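Local coordinates for ribosome inactivating type 1 protein (PDB 3MVG) that is a type 1, single-chain ribosome-inactivating protein from an iris, at residues N25-G30 with D48-R53. Sequence-based numbering, arbitrary orientation.
Sequences NRLSSG and DLLFVR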
loop_
_atom_site.group_PDB
_atom_site.type_symbol
_atom_site.label_atom_id
_atom_site.label_comp_id
_atom_site.label_asym_id
_atom_site.label_seq_id
_atom_site.Cartn_x
_atom_site.Cartn_y
_atom_site.Cartn_z
ATOM N N ASN A 25 8.821 -13.111 -5.053
ATOM C CA ASN A 25 9.238 -13.736 -6.310
ATOM C C ASN A 25 9.977 -15.055 -6.100
ATOM O O ASN A 25 9.831 -15.989 -6.896
ATOM C CB ASN A 25 10.085 -12.761 -7.136
ATOM C CG ASN A 25 9.282 -11.593 -7.672
ATOM O OD1 ASN A 25 8.055 -11.588 -7.663
ATOM N ND2 ASN A 25 9.991 -10.576 -8.144
ATOM N N ARG A 26 10.749 -15.141 -5.024
ATOM C CA ARG A 26 11.462 -16.372 -4.686
ATOM C C ARG A 26 10.589 -17.396 -3.961
ATOM O O ARG A 26 10.786 -18.600 -4.113
ATOM C CB ARG A 26 12.713 -16.074 -3.853
ATOM C CG ARG A 26 13.747 -15.123 -4.499
ATOM C CD ARG A 26 14.515 -15.720 -5.693
ATOM N NE ARG A 26 13.691 -15.843 -6.899
ATOM C CZ ARG A 26 13.344 -14.826 -7.684
ATOM N NH1 ARG A 26 13.756 -13.589 -7.407
ATOM N NH2 ARG A 26 12.585 -15.042 -8.747
ATOM N N LEU A 27 9.646 -16.926 -3.146
ATOM C CA LEU A 27 8.695 -17.815 -2.473
ATOM C C LEU A 27 7.776 -18.494 -3.472
ATOM O O LEU A 27 7.524 -19.691 -3.379
ATOM C CB LEU A 27 7.857 -17.035 -1.460
ATOM C CG LEU A 27 8.595 -16.585 -0.200
ATOM C CD1 LEU A 27 7.739 -15.571 0.520
ATOM C CD2 LEU A 27 8.891 -17.766 0.716
ATOM N N SER A 28 7.281 -17.715 -4.423
ATOM C CA SER A 28 6.318 -18.158 -5.412
ATOM C C SER A 28 6.763 -19.400 -6.181
ATOM O O SER A 28 7.938 -19.572 -6.486
ATOM C CB SER A 28 6.110 -17.021 -6.400
ATOM O OG SER A 28 5.244 -17.428 -7.443
ATOM N N SER A 29 5.791 -20.248 -6.509
ATOM C CA SER A 29 6.019 -21.378 -7.412
ATOM C C SER A 29 6.079 -20.952 -8.867
ATOM O O SER A 29 6.379 -21.772 -9.726
ATOM C CB SER A 29 4.899 -22.403 -7.270
ATOM O OG SER A 29 3.713 -21.946 -7.903
ATOM N N GLY A 30 5.733 -19.701 -9.155
ATOM C CA GLY A 30 5.638 -19.247 -10.544
ATOM C C GLY A 30 4.225 -19.314 -11.088
ATOM O O GLY A 30 3.843 -18.496 -11.934
ATOM N N ASP A 48 12.295 -26.494 -0.989
ATOM C CA ASP A 48 11.198 -25.925 -0.198
ATOM C C ASP A 48 11.631 -24.744 0.667
ATOM O O ASP A 48 10.777 -24.077 1.235
ATOM C CB ASP A 48 10.615 -26.962 0.780
ATOM C CG ASP A 48 9.902 -28.126 0.104
ATOM O OD1 ASP A 48 9.551 -28.053 -1.090
ATOM O OD2 ASP A 48 9.686 -29.133 0.820
ATOM N N LEU A 49 12.934 -24.516 0.826
ATOM C CA LEU A 49 13.419 -23.523 1.791
ATOM C C LEU A 49 13.908 -22.236 1.148
ATOM O O LEU A 49 14.307 -22.211 -0.024
ATOM C CB LEU A 49 14.519 -24.118 2.680
ATOM C CG LEU A 49 14.155 -25.382 3.464
ATOM C CD1 LEU A 49 15.354 -25.894 4.263
ATOM C CD2 LEU A 49 12.956 -25.161 4.380
ATOM N N LEU A 50 13.865 -21.158 1.925
ATOM C CA LEU A 50 14.402 -19.880 1.508
ATOM C C LEU A 50 15.017 -19.220 2.730
ATOM O O LEU A 50 14.445 -19.261 3.815
ATOM C CB LEU A 50 13.283 -19.013 0.917
ATOM C CG LEU A 50 13.706 -17.680 0.312
ATOM C CD1 LEU A 50 14.556 -17.884 -0.925
ATOM C CD2 LEU A 50 12.474 -16.879 -0.031
ATOM N N PHE A 51 16.191 -18.628 2.561
ATOM C CA PHE A 51 16.844 -17.885 3.636
ATOM C C PHE A 51 16.572 -16.395 3.466
ATOM O O PHE A 51 16.647 -15.869 2.348
ATOM C CB PHE A 51 18.358 -18.105 3.599
ATOM C CG PHE A 51 18.831 -19.433 4.164
ATOM C CD1 PHE A 51 20.194 -19.682 4.241
ATOM C CD2 PHE A 51 17.955 -20.408 4.646
ATOM C CE1 PHE A 51 20.691 -20.886 4.758
ATOM C CE2 PHE A 51 18.445 -21.624 5.162
ATOM C CZ PHE A 51 19.816 -21.853 5.219
ATOM N N VAL A 52 16.307 -15.715 4.579
ATOM C CA VAL A 52 16.100 -14.276 4.597
ATOM C C VAL A 52 17.085 -13.707 5.603
ATOM O O VAL A 52 16.912 -13.869 6.812
ATOM C CB VAL A 52 14.649 -13.907 4.987
ATOM C CG1 VAL A 52 14.475 -12.391 5.038
ATOM C CG2 VAL A 52 13.679 -14.497 3.988
ATOM N N ARG A 53 18.146 -13.083 5.097
ATOM C CA ARG A 53 19.183 -12.542 5.957
ATOM C C ARG A 53 18.880 -11.093 6.289
ATOM O O ARG A 53 18.738 -10.254 5.391
ATOM C CB ARG A 53 20.568 -12.700 5.323
ATOM C CG ARG A 53 21.699 -12.309 6.279
ATOM C CD ARG A 53 23.046 -12.945 5.951
ATOM N NE ARG A 53 23.396 -12.854 4.536
ATOM C CZ ARG A 53 23.604 -13.905 3.746
ATOM N NH1 ARG A 53 23.916 -13.723 2.471
ATOM N NH2 ARG A 53 23.507 -15.138 4.226
#
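Leu-50 reaches from its strand to the last turn of helix 13-27 and touches two consecutive residues there, Arg-26 and Leu-27. Its CD2 methyl meets Leu-27 CD2 at 3.8 Å, with the two leucine side chains crossing at about a right angle, while Leu-50 CD1 lies 3.9 Å from Arg-26 CB. Arg-26 CB in fact rests against both methyls of Leu-50, and CD2 alone goes on to reach Leu-27. The first bond of the Leu-50 side chain points toward the helix, and chi1 of -175°, with CG anti to the backbone N, puts both methyls against Arg-26 CB. Arg-26 also sets out toward the strand, but bends at chi2 and chi3 (-70° and 73°) and carries its guanidinium away, where NH2 hydrogen-bonds a glycerol. No hydrogen bond joins the two segments; the join is apolar.

Further out, Leu-23, one turn back on the helix, also packs on Leu-50, and Val-4 of strand 3-7 touches Arg-26. Arg-68 ties the helix end down through the backbone carbonyls of Arg-26 and Ser-28. Just beyond, Ser-28 OG accepts from Gly-30 N at 2.9 Å, an ST turn that leads the chain out of the helix. Strand 49-55 runs between 3-7 and 61-67, making this a helix packed on the face of the mixed beta-sheet in the N-terminal part of the ribosome-inactivating protein fold.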